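Long-range contacts in oxidase/hydroxylase (PDB 4XCB), which probably acts as a metal- and 2-oxoglutarate-dependent dioxygenase of the phytanoyl-CoA dioxygenase family, and binds hygromycin B together with nickel and 2-oxoglutarate: residues 103-112 and 251-260; 150-160 and 188-196. One frame throughout, in Å; residues are numbered along the deposited sequence. Where two conformers were deposited one is given.

In the fold
Both contacts reach the same four-stranded antiparallel sheet, in which the strands run in the order 102-105, 209-211, 156-159, 190-193. Contact 1 packs the C-terminal loop 251-260 against the end of outer strand 102-105 and the chain that follows it; contact 2 pairs the other outer strand with its neighbour. Their centres lie about 18 Å apart, yet Leu104 CD1 meets Val159 CG2 at 3.8 Å, and both segments of contact 2 fall between those of contact 1 in sequence. Contact 1 supplies the metal ligand His105 and three further residues of the hygromycin pocket. From contact 2 the Phe156 side chain comes within about 4 Å of 2-oxoglutarate and about 6 Å of the nickel ion.

Contact 1: residues 103-112 and 251-260; sequences YLHGGNSELL and VDHDVEEDFV. With NI (nickel (II) ion), chain E; HY0 (hygromycin b variant), chain G; AKG (2-oxoglutaric acid), chain F.
Two hydrogen bonds join Leu104 and Glu256: Leu104 N donates to Glu256 OE1 (2.8 Å), reaching it from above the carboxylate plane, while Glu256 N donates to Leu104 O (3.0 Å). The Glu256 chain, extended beyond CG, lies alongside Leu104, and its carboxylate is also gripped by Ser181 OG and Leu182 N, so an acidic side chain is well provided for in this buried place. Farther along, His253 ND1 donates to Glu110 O (2.8 Å) in its own ring plane but from above the carbonyl plane, and Asp254 N bonds Leu111 O. Asp254 OD2 forms a salt bridge with Arg171, and a water joins it to Glu110 OE1; the Glu110 carboxylate also accepts from Leu169 N and Leu170 N.

Apolar contacts add to these bonds. Leu112 CB sits squarely over a face of the His253 ring, a CH-pi contact of 3.6 Å to the centroid; CG anti to the backbone N (chi1 172°) sends its methyls on toward Val251 and Asp252 O. The CG1 methyl of Val255, a compact branched residue, meets His105 CB at 3.6 Å.

Ligand bonds complete the contact. His105 NE2 binds nickel at 2.1 Å, its ring fixed in rotation by the in-plane ND1 bond to Tyr103 O, with hygromycin C16 over one face. Asp252 takes hydroxyls O35 and O8, one on each oxygen, whereas Glu257 OE1 alone accepts O20 and O11. With His209 and 2-oxoglutarate on the same metal, this is the active site of a double-stranded beta-helix oxygenase, the C-terminal loop forming part of the substrate pocket.

Contact 2: residues 150-160 and 188-196; sequences SPEDGSFCYVQ and PTLSDVFVR
Tyr158 and Ser191 form the central hydrogen-bonded pair of two antiparallel strands, their amides and carbonyls bonded both ways in the carbonyl planes; Ser191 N reaches Tyr158 O at 2.9 Å. Val193 N to Phe156 O and Gln160 N to Thr189 O continue the ladder. Packing is tight on the face of Phe156, Tyr158 and Val193. With CG between the backbone N and carbonyl carbon (chi1 65°), the Tyr158 ring swings across the neighbouring strand: CE1 meets Val193 CG2 at 3.5 Å and OH lies beside Ser191 CB, where a small residue leaves room for the phenol. Replacing Tyr158 by alanine would probably leave Val193 CG2 without its aromatic partner and the water on Asp192 O without the phenol hydroxyl. On the other face Leu190 CD1 touches Cys157 CB and Val159 CG2, both at 4.0 Å.

Towards the exposed Phe194 the contact is looser. A water bridges Phe156 N and Val193 O, and the Phe194 ring leans its CE1 on Pro151 CD and Ser155 CB. Ser155 OG makes a weak bond to Asp192 OD1 (2.9 Å), an oxygen that also forms a salt bridge with Arg212.

Strand 209-211 flanks 156-159 on the side away from 190-193. Phe156 lines the 2-oxoglutarate pocket and packs against strands 139-144 and 200-204, Val193 against 20-23, while Tyr158 and Gln160 meet Gln160 of a neighbouring subunit.

Contact 1: residues 103-112 and 251-260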
loop_
_atom_site.group_PDB
_atom_site.type_symbol
_atom_site.label_atom_id
_atom_site.label_comp_id
_atom_site.label_asym_id
_atom_site.label_seq_id
_atom_site.Cartn_x
_atom_site.Cartn_y
_atom_site.Cartn_z
ATOM N N TYR A 103 22.451 -15.375 -13.357
ATOM C CA TYR A 103 21.376 -15.982 -12.582
ATOM C C TYR A 103 20.439 -14.912 -12.035
ATOM O O TYR A 103 20.818 -13.743 -11.948
ATOM C CB TYR A 103 21.952 -16.821 -11.442
ATOM C CG TYR A 103 22.795 -17.989 -11.905
ATOM C CD1 TYR A 103 22.422 -18.735 -13.010
ATOM C CD2 TYR A 103 23.967 -18.335 -11.246
ATOM C CE1 TYR A 103 23.181 -19.804 -13.436
ATOM C CE2 TYR A 103 24.732 -19.403 -11.668
ATOM C CZ TYR A 103 24.331 -20.130 -12.766
ATOM O OH TYR A 103 25.083 -21.194 -13.203
ATOM N N LEU A 104 19.224 -15.319 -11.671
ATOM C CA LEU A 104 18.205 -14.383 -11.213
ATOM C C LEU A 104 18.640 -13.572 -10.000
ATOM O O LEU A 104 19.333 -14.061 -9.097
ATOM C CB LEU A 104 16.902 -15.116 -10.879
ATOM C CG LEU A 104 16.235 -15.759 -12.087
ATOM C CD1 LEU A 104 14.856 -16.332 -11.689
ATOM C CD2 LEU A 104 16.129 -14.764 -13.248
ATOM N N HIS A 105 18.215 -12.316 -9.998
ATOM C CA HIS A 105 18.462 -11.414 -8.870
ATOM C C HIS A 105 17.343 -10.403 -8.825
ATOM O O HIS A 105 16.594 -10.266 -9.784
ATOM C CB HIS A 105 19.826 -10.715 -8.985
ATOM C CG HIS A 105 20.106 -10.129 -10.339
ATOM N ND1 HIS A 105 20.570 -10.882 -11.401
ATOM C CD2 HIS A 105 20.005 -8.859 -10.799
ATOM C CE1 HIS A 105 20.740 -10.098 -12.452
ATOM N NE2 HIS A 105 20.398 -8.869 -12.117
ATOM N N GLY A 106 17.235 -9.667 -7.720
ATOM C CA GLY A 106 16.101 -8.781 -7.535
ATOM C C GLY A 106 14.911 -9.559 -7.011
ATOM O O GLY A 106 15.055 -10.691 -6.571
ATOM N N GLY A 107 13.732 -8.956 -7.080
ATOM C CA GLY A 107 12.530 -9.536 -6.495
ATOM C C GLY A 107 12.079 -8.722 -5.287
ATOM O O GLY A 107 12.853 -8.462 -4.369
ATOM N N ASN A 108 10.807 -8.351 -5.278
ATOM C CA ASN A 108 10.260 -7.443 -4.275
ATOM C C ASN A 108 10.277 -7.969 -2.836
ATOM O O ASN A 108 10.416 -7.179 -1.885
ATOM C CB ASN A 108 8.830 -7.071 -4.660
ATOM C CG ASN A 108 8.294 -5.873 -3.885
ATOM O OD1 ASN A 108 8.959 -4.832 -3.756
ATOM N ND2 ASN A 108 7.082 -6.017 -3.358
ATOM N N SER A 109 10.128 -9.277 -2.656
ATOM C CA SER A 109 9.975 -9.831 -1.312
ATOM C C SER A 109 10.987 -10.910 -0.906
ATOM O O SER A 109 10.710 -11.714 -0.004
ATOM C CB SER A 109 8.561 -10.396 -1.147
ATOM O OG SER A 109 7.599 -9.353 -1.123
ATOM N N GLU A 110 12.168 -10.915 -1.516
ATOM C CA GLU A 110 13.168 -11.908 -1.166
ATOM C C GLU A 110 13.719 -11.619 0.216
ATOM O O GLU A 110 13.640 -10.475 0.698
ATOM C CB GLU A 110 14.272 -11.952 -2.219
ATOM C CG GLU A 110 13.707 -12.325 -3.592
ATOM C CD GLU A 110 12.953 -13.653 -3.572
ATOM O OE1 GLU A 110 13.548 -14.654 -3.142
ATOM O OE2 GLU A 110 11.777 -13.691 -3.975
ATOM N N LEU A 111 14.275 -12.647 0.850
ATOM C CA LEU A 111 14.644 -12.569 2.257
ATOM C C LEU A 111 16.098 -12.197 2.470
ATOM O O LEU A 111 16.954 -12.403 1.608
ATOM C CB LEU A 111 14.350 -13.900 2.960
ATOM C CG LEU A 111 12.944 -14.452 2.739
ATOM C CD1 LEU A 111 12.800 -15.846 3.349
ATOM C CD2 LEU A 111 11.898 -13.500 3.306
ATOM N N LEU A 112 16.365 -11.629 3.641
ATOM C CA LEU A 112 17.720 -11.356 4.092
ATOM C C LEU A 112 17.768 -11.658 5.577
ATOM O O LEU A 112 16.909 -11.199 6.325
ATOM C CB LEU A 112 18.117 -9.905 3.808
ATOM C CG LEU A 112 19.439 -9.398 4.387
ATOM C CD1 LEU A 112 20.617 -10.143 3.801
ATOM C CD2 LEU A 112 19.585 -7.891 4.146
ATOM N N VAL A 251 23.213 -3.970 0.583
ATOM C CA VAL A 251 23.219 -5.358 1.035
ATOM C C VAL A 251 22.061 -6.094 0.391
ATOM O O VAL A 251 20.902 -5.891 0.755
ATOM C CB VAL A 251 23.110 -5.468 2.575
ATOM C CG1 VAL A 251 23.168 -6.934 3.003
ATOM C CG2 VAL A 251 24.206 -4.660 3.261
ATOM N N ASP A 252 22.368 -6.946 -0.584
ATOM C CA ASP A 252 21.309 -7.603 -1.336
ATOM C C ASP A 252 20.632 -8.717 -0.548
ATOM O O ASP A 252 21.257 -9.402 0.264
ATOM C CB ASP A 252 21.849 -8.176 -2.649
ATOM C CG ASP A 252 22.301 -7.097 -3.630
ATOM O OD1 ASP A 252 22.055 -5.897 -3.384
ATOM O OD2 ASP A 252 22.894 -7.459 -4.669
ATOM N N HIS A 253 19.346 -8.888 -0.821
ATOM C CA HIS A 253 18.589 -10.023 -0.314
ATOM C C HIS A 253 18.913 -11.235 -1.186
ATOM O O HIS A 253 19.763 -11.129 -2.063
ATOM C CB HIS A 253 17.089 -9.688 -0.292
ATOM C CG HIS A 253 16.735 -8.617 0.696
ATOM N ND1 HIS A 253 15.559 -8.621 1.421
ATOM C CD2 HIS A 253 17.413 -7.514 1.091
ATOM C CE1 HIS A 253 15.536 -7.570 2.219
ATOM N NE2 HIS A 253 16.642 -6.875 2.028
ATOM N N ASP A 254 18.274 -12.376 -0.932
ATOM C CA ASP A 254 18.631 -13.622 -1.640
ATOM C C ASP A 254 18.706 -13.410 -3.140
ATOM O O ASP A 254 17.815 -12.809 -3.714
ATOM C CB ASP A 254 17.611 -14.743 -1.382
ATOM C CG ASP A 254 17.608 -15.262 0.055
ATOM O OD1 ASP A 254 18.557 -15.000 0.809
ATOM O OD2 ASP A 254 16.627 -15.971 0.410
ATOM N N VAL A 255 19.775 -13.906 -3.766
ATOM C CA VAL A 255 19.859 -13.993 -5.224
ATOM C C VAL A 255 20.270 -15.426 -5.572
ATOM O O VAL A 255 20.832 -16.122 -4.726
ATOM C CB VAL A 255 20.864 -12.991 -5.824
ATOM C CG1 VAL A 255 20.429 -11.550 -5.518
ATOM C CG2 VAL A 255 22.262 -13.236 -5.272
ATOM N N GLU A 256 20.015 -15.862 -6.802
ATOM C CA GLU A 256 20.343 -17.243 -7.153
ATOM C C GLU A 256 21.818 -17.580 -6.972
ATOM O O GLU A 256 22.147 -18.714 -6.640
ATOM C CB GLU A 256 19.923 -17.554 -8.577
ATOM C CG GLU A 256 18.477 -17.936 -8.666
ATOM C CD GLU A 256 18.103 -18.490 -10.027
ATOM O OE1 GLU A 256 18.702 -18.042 -11.030
ATOM O OE2 GLU A 256 17.210 -19.362 -10.086
ATOM N N GLU A 257 22.698 -16.600 -7.160
ATOM C CA GLU A 257 24.126 -16.798 -6.936
ATOM C C GLU A 257 24.435 -17.332 -5.525
ATOM O O GLU A 257 25.451 -17.994 -5.323
ATOM C CB GLU A 257 24.882 -15.484 -7.173
ATOM C CG GLU A 257 26.387 -15.632 -7.296
ATOM C CD GLU A 257 27.098 -14.292 -7.435
ATOM O OE1 GLU A 257 26.440 -13.292 -7.811
ATOM O OE2 GLU A 257 28.316 -14.232 -7.162
ATOM N N ASP A 258 23.557 -17.051 -4.557
ATOM C CA ASP A 258 23.735 -17.535 -3.189
ATOM C C ASP A 258 23.486 -19.037 -3.062
ATOM O O ASP A 258 23.943 -19.656 -2.102
ATOM C CB ASP A 258 22.784 -16.826 -2.215
ATOM C CG ASP A 258 23.051 -15.339 -2.081
ATOM O OD1 ASP A 258 24.231 -14.927 -1.957
ATOM O OD2 ASP A 258 22.049 -14.586 -2.073
ATOM N N PHE A 259 22.738 -19.601 -4.009
ATOM C CA PHE A 259 22.160 -20.942 -3.850
ATOM C C PHE A 259 22.527 -21.918 -4.967
ATOM O O PHE A 259 22.489 -23.132 -4.764
ATOM C CB PHE A 259 20.622 -20.868 -3.781
ATOM C CG PHE A 259 20.092 -20.016 -2.655
ATOM C CD1 PHE A 259 20.624 -20.115 -1.378
ATOM C CD2 PHE A 259 19.061 -19.114 -2.878
ATOM C CE1 PHE A 259 20.135 -19.326 -0.336
ATOM C CE2 PHE A 259 18.570 -18.322 -1.838
ATOM C CZ PHE A 259 19.109 -18.431 -0.569
ATOM N N VAL A 260 22.837 -21.402 -6.153
ATOM C CA VAL A 260 22.920 -22.264 -7.339
ATOM C C VAL A 260 24.355 -22.542 -7.769
ATOM O O VAL A 260 25.303 -22.129 -7.111
ATOM C CB VAL A 260 22.152 -21.645 -8.534
ATOM C CG1 VAL A 260 22.342 -22.486 -9.781
ATOM C CG2 VAL A 260 20.666 -21.490 -8.198
HETATM NI NI NI E . 20.232 -6.971 -13.076
HETATM C C1 HY0 G . 25.176 -9.960 -4.582
HETATM C C2 HY0 G . 25.583 -11.062 -3.631
HETATM C C3 HY0 G . 27.101 -11.129 -3.542
HETATM C C4 HY0 G . 27.702 -11.382 -4.924
HETATM C C5 HY0 G . 27.219 -10.347 -5.943
HETATM C C6 HY0 G . 25.728 -10.212 -5.965
HETATM N N7 HY0 G . 25.042 -10.774 -2.357
HETATM O O8 HY0 G . 23.769 -9.960 -4.660
HETATM N N9 HY0 G . 29.120 -11.318 -4.821
HETATM C C10 HY0 G . 29.608 -12.589 -4.295
HETATM O O11 HY0 G . 27.641 -10.767 -7.224
HETATM C C12 HY0 G . 23.848 -8.074 -8.372
HETATM C C13 HY0 G . 24.372 -9.340 -7.750
HETATM O O14 HY0 G . 24.876 -10.264 -8.683
HETATM C C15 HY0 G . 23.880 -10.635 -9.595
HETATM C C16 HY0 G . 23.688 -9.478 -10.525
HETATM C C17 HY0 G . 23.164 -8.263 -9.656
HETATM O O18 HY0 G . 25.404 -9.067 -6.806
HETATM C C19 HY0 G . 24.351 -11.868 -10.362
HETATM O O20 HY0 G . 24.330 -12.986 -9.470
HETATM O O21 HY0 G . 24.878 -9.138 -11.133
HETATM O O22 HY0 G . 23.301 -7.122 -10.393
HETATM C C23 HY0 G . 24.058 -6.205 -9.580
HETATM C C24 HY0 G . 24.922 -5.370 -10.465
HETATM C C25 HY0 G . 25.477 -4.184 -9.692
HETATM C C26 HY0 G . 24.368 -3.409 -9.008
HETATM C C27 HY0 G . 23.624 -4.344 -8.118
HETATM O O28 HY0 G . 23.121 -5.398 -8.907
HETATM O O29 HY0 G . 24.855 -7.012 -8.613
HETATM O O30 HY0 G . 26.045 -6.113 -10.951
HETATM O O31 HY0 G . 26.216 -3.377 -10.580
HETATM O O32 HY0 G . 23.472 -2.821 -9.954
HETATM C C33 HY0 G . 22.436 -3.631 -7.446
HETATM C C34 HY0 G . 22.027 -4.386 -6.208
HETATM O O35 HY0 G . 22.940 -4.183 -5.149
HETATM N N36 HY0 G . 21.340 -3.644 -8.341
HETATM C C1 AKG F . 22.511 -6.549 -14.547
HETATM O O1 AKG F . 22.161 -6.445 -13.330
HETATM O O2 AKG F . 23.643 -6.127 -14.933
HETATM C C2 AKG F . 21.571 -7.174 -15.542
HETATM O O5 AKG F . 20.452 -7.455 -15.153
HETATM C C3 AKG F . 22.044 -7.468 -16.955
HETATM C C4 AKG F . 20.920 -7.601 -17.956
HETATM C C5 AKG F . 21.457 -8.168 -19.262
HETATM O O3 AKG F . 20.707 -8.229 -20.276
HETATM O O4 AKG F . 22.651 -8.570 -19.320
HETATM O O HOH W 1 22.120 -14.406 -8.804
HETATM O O HOH W 2 16.686 -12.565 -6.462
HETATM O O HOH W 3 17.101 -10.208 -4.216
HETATM O O HOH W 4 14.179 -15.277 -0.476
HETATM O O HOH W 5 19.939 -4.876 -13.949
HETATM O O HOH W 6 20.343 -5.885 -11.384
#

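Contact 2: residues 150-160 and 188-196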
loop_
_atom_site.group_PDB
_atom_site.type_symbol
_atom_site.label_atom_id
_atom_site.label_comp_id
_atom_site.label_asym_id
_atom_site.label_seq_id
_atom_site.Cartn_x
_atom_site.Cartn_y
_atom_site.Cartn_z
ATOM N N SER A 150 17.315 -14.498 -29.531
ATOM C CA SER A 150 16.900 -15.835 -29.137
ATOM C C SER A 150 17.355 -16.102 -27.719
ATOM O O SER A 150 18.231 -15.411 -27.219
ATOM C CB SER A 150 17.484 -16.883 -30.082
ATOM O OG SER A 150 18.883 -16.984 -29.898
ATOM N N PRO A 151 16.759 -17.102 -27.059
ATOM C CA PRO A 151 17.285 -17.509 -25.756
ATOM C C PRO A 151 18.782 -17.813 -25.780
ATOM O O PRO A 151 19.501 -17.421 -24.872
ATOM C CB PRO A 151 16.471 -18.761 -25.443
ATOM C CG PRO A 151 15.162 -18.483 -26.078
ATOM C CD PRO A 151 15.483 -17.773 -27.366
ATOM N N GLU A 152 19.266 -18.475 -26.828
ATOM C CA GLU A 152 20.665 -18.882 -26.852
ATOM C C GLU A 152 21.614 -17.717 -27.114
ATOM O O GLU A 152 22.824 -17.882 -27.012
ATOM C CB GLU A 152 20.903 -19.981 -27.896
ATOM C CG GLU A 152 19.940 -19.961 -29.040
ATOM C CD GLU A 152 18.589 -20.536 -28.655
ATOM O OE1 GLU A 152 18.550 -21.580 -27.968
ATOM O OE2 GLU A 152 17.566 -19.927 -29.011
ATOM N N ASP A 153 21.070 -16.546 -27.436
ATOM C CA ASP A 153 21.881 -15.321 -27.429
ATOM C C ASP A 153 22.094 -14.814 -25.999
ATOM O O ASP A 153 22.821 -13.846 -25.774
ATOM C CB ASP A 153 21.224 -14.225 -28.275
ATOM C CG ASP A 153 21.497 -14.384 -29.766
ATOM O OD1 ASP A 153 22.505 -15.023 -30.124
ATOM O OD2 ASP A 153 20.708 -13.849 -30.573
ATOM N N GLY A 154 21.457 -15.466 -25.034
ATOM C CA GLY A 154 21.524 -15.023 -23.653
ATOM C C GLY A 154 20.511 -13.927 -23.400
ATOM O O GLY A 154 20.823 -12.881 -22.818
ATOM N N SER A 155 19.277 -14.151 -23.831
ATOM C CA SER A 155 18.261 -13.124 -23.675
ATOM C C SER A 155 18.018 -12.796 -22.216
ATOM O O SER A 155 18.072 -13.664 -21.346
ATOM C CB SER A 155 16.947 -13.545 -24.331
ATOM O OG SER A 155 16.437 -14.735 -23.748
ATOM N N PHE A 156 17.783 -11.516 -21.976
ATOM C CA PHE A 156 17.221 -11.036 -20.728
ATOM C C PHE A 156 15.987 -11.872 -20.402
ATOM O O PHE A 156 15.205 -12.210 -21.297
ATOM C CB PHE A 156 16.878 -9.555 -20.876
ATOM C CG PHE A 156 16.310 -8.917 -19.645
ATOM C CD1 PHE A 156 14.952 -8.979 -19.385
ATOM C CD2 PHE A 156 17.128 -8.211 -18.785
ATOM C CE1 PHE A 156 14.425 -8.375 -18.269
ATOM C CE2 PHE A 156 16.608 -7.594 -17.665
ATOM C CZ PHE A 156 15.258 -7.679 -17.407
ATOM N N CYS A 157 15.838 -12.241 -19.138
ATOM C CA CYS A 157 14.620 -12.906 -18.699
ATOM C C CYS A 157 14.204 -12.395 -17.332
ATOM O O CYS A 157 15.020 -11.872 -16.571
ATOM C CB CYS A 157 14.787 -14.435 -18.680
ATOM S SG CYS A 157 16.135 -15.104 -17.723
ATOM N N TYR A 158 12.930 -12.566 -17.024
ATOM C CA TYR A 158 12.369 -12.021 -15.800
ATOM C C TYR A 158 11.208 -12.878 -15.312
ATOM O O TYR A 158 10.533 -13.562 -16.101
ATOM C CB TYR A 158 11.887 -10.581 -16.021
ATOM C CG TYR A 158 10.746 -10.517 -16.997
ATOM C CD1 TYR A 158 10.978 -10.606 -18.370
ATOM C CD2 TYR A 158 9.427 -10.444 -16.560
ATOM C CE1 TYR A 158 9.942 -10.590 -19.271
ATOM C CE2 TYR A 158 8.379 -10.420 -17.462
ATOM C CZ TYR A 158 8.647 -10.497 -18.819
ATOM O OH TYR A 158 7.624 -10.479 -19.733
ATOM N N VAL A 159 10.967 -12.832 -14.012
ATOM C CA VAL A 159 9.805 -13.513 -13.454
ATOM C C VAL A 159 8.624 -12.553 -13.452
ATOM O O VAL A 159 8.685 -11.492 -12.835
ATOM C CB VAL A 159 10.113 -14.043 -12.050
ATOM C CG1 VAL A 159 8.855 -14.647 -11.386
ATOM C CG2 VAL A 159 11.286 -15.025 -12.116
ATOM N N GLN A 160 7.541 -12.920 -14.139
ATOM C CA GLN A 160 6.386 -12.048 -14.301
ATOM C C GLN A 160 5.867 -11.514 -12.966
ATOM O O GLN A 160 5.635 -12.291 -12.037
ATOM C CB GLN A 160 5.277 -12.808 -15.020
ATOM C CG GLN A 160 4.111 -11.962 -15.412
ATOM C CD GLN A 160 2.935 -12.777 -15.922
ATOM O OE1 GLN A 160 1.783 -12.364 -15.804
ATOM N NE2 GLN A 160 3.221 -13.941 -16.497
ATOM N N PRO A 188 7.342 -21.441 -14.727
ATOM C CA PRO A 188 6.097 -21.181 -15.463
ATOM C C PRO A 188 5.882 -19.725 -15.835
ATOM O O PRO A 188 5.257 -19.442 -16.855
ATOM C CB PRO A 188 5.008 -21.638 -14.487
ATOM C CG PRO A 188 5.676 -22.645 -13.630
ATOM C CD PRO A 188 7.094 -22.180 -13.478
ATOM N N THR A 189 6.395 -18.816 -15.008
ATOM C CA THR A 189 6.232 -17.387 -15.255
ATOM C C THR A 189 7.542 -16.684 -15.615
ATOM O O THR A 189 7.622 -15.453 -15.594
ATOM C CB THR A 189 5.623 -16.689 -14.037
ATOM O OG1 THR A 189 6.508 -16.809 -12.919
ATOM C CG2 THR A 189 4.274 -17.316 -13.690
ATOM N N LEU A 190 8.565 -17.458 -15.947
ATOM C CA LEU A 190 9.805 -16.876 -16.459
ATOM C C LEU A 190 9.678 -16.604 -17.960
ATOM O O LEU A 190 9.406 -17.515 -18.750
ATOM C CB LEU A 190 10.982 -17.792 -16.180
ATOM C CG LEU A 190 12.362 -17.243 -16.534
ATOM C CD1 LEU A 190 12.702 -16.054 -15.665
ATOM C CD2 LEU A 190 13.387 -18.344 -16.377
ATOM N N SER A 191 9.877 -15.349 -18.346
ATOM C CA SER A 191 9.704 -14.913 -19.723
ATOM C C SER A 191 10.980 -14.286 -20.253
ATOM O O SER A 191 11.801 -13.795 -19.483
ATOM C CB SER A 191 8.551 -13.920 -19.839
ATOM O OG SER A 191 7.321 -14.537 -19.493
ATOM N N ASP A 192 11.121 -14.302 -21.573
ATOM C CA ASP A 192 12.296 -13.762 -22.245
ATOM C C ASP A 192 11.979 -12.464 -22.963
ATOM O O ASP A 192 10.840 -12.237 -23.403
ATOM C CB ASP A 192 12.843 -14.770 -23.252
ATOM C CG ASP A 192 13.340 -16.030 -22.598
ATOM O OD1 ASP A 192 14.457 -15.995 -22.054
ATOM O OD2 ASP A 192 12.624 -17.059 -22.639
ATOM N N VAL A 193 13.005 -11.629 -23.100
ATOM C CA VAL A 193 12.887 -10.345 -23.780
ATOM C C VAL A 193 13.967 -10.235 -24.836
ATOM O O VAL A 193 15.148 -10.412 -24.536
ATOM C CB VAL A 193 13.034 -9.156 -22.808
ATOM C CG1 VAL A 193 12.980 -7.837 -23.573
ATOM C CG2 VAL A 193 11.962 -9.201 -21.739
ATOM N N PHE A 194 13.571 -9.940 -26.071
ATOM C CA PHE A 194 14.534 -9.843 -27.157
ATOM C C PHE A 194 14.745 -8.391 -27.535
ATOM O O PHE A 194 13.822 -7.586 -27.469
ATOM C CB PHE A 194 14.056 -10.677 -28.344
ATOM C CG PHE A 194 13.747 -12.089 -27.968
ATOM C CD1 PHE A 194 14.702 -12.861 -27.328
ATOM C CD2 PHE A 194 12.495 -12.623 -28.189
ATOM C CE1 PHE A 194 14.433 -14.158 -26.949
ATOM C CE2 PHE A 194 12.210 -13.930 -27.813
ATOM C CZ PHE A 194 13.179 -14.697 -27.190
ATOM N N VAL A 195 15.980 -8.039 -27.875
ATOM C CA VAL A 195 16.300 -6.644 -28.156
ATOM C C VAL A 195 17.204 -6.505 -29.365
ATOM O O VAL A 195 17.868 -7.461 -29.768
ATOM C CB VAL A 195 16.996 -5.953 -26.939
ATOM C CG1 VAL A 195 16.019 -5.775 -25.783
ATOM C CG2 VAL A 195 18.216 -6.740 -26.498
ATOM N N ARG A 196 17.235 -5.300 -29.926
ATOM C CA ARG A 196 18.151 -4.964 -31.011
ATOM C C ARG A 196 19.181 -3.971 -30.516
ATOM O O ARG A 196 18.938 -3.266 -29.532
ATOM C CB ARG A 196 17.392 -4.390 -32.207
ATOM C CG ARG A 196 16.491 -5.406 -32.876
ATOM C CD ARG A 196 17.290 -6.445 -33.650
ATOM N NE ARG A 196 16.412 -7.179 -34.558
ATOM C CZ ARG A 196 16.819 -8.059 -35.470
ATOM N NH1 ARG A 196 18.109 -8.333 -35.615
ATOM N NH2 ARG A 196 15.922 -8.666 -36.242
HETATM O O HOH W 7 17.691 -9.640 -24.246
HETATM O O HOH W 8 8.555 -10.907 -22.444
HETATM O O HOH W 9 5.383 -14.826 -11.442
#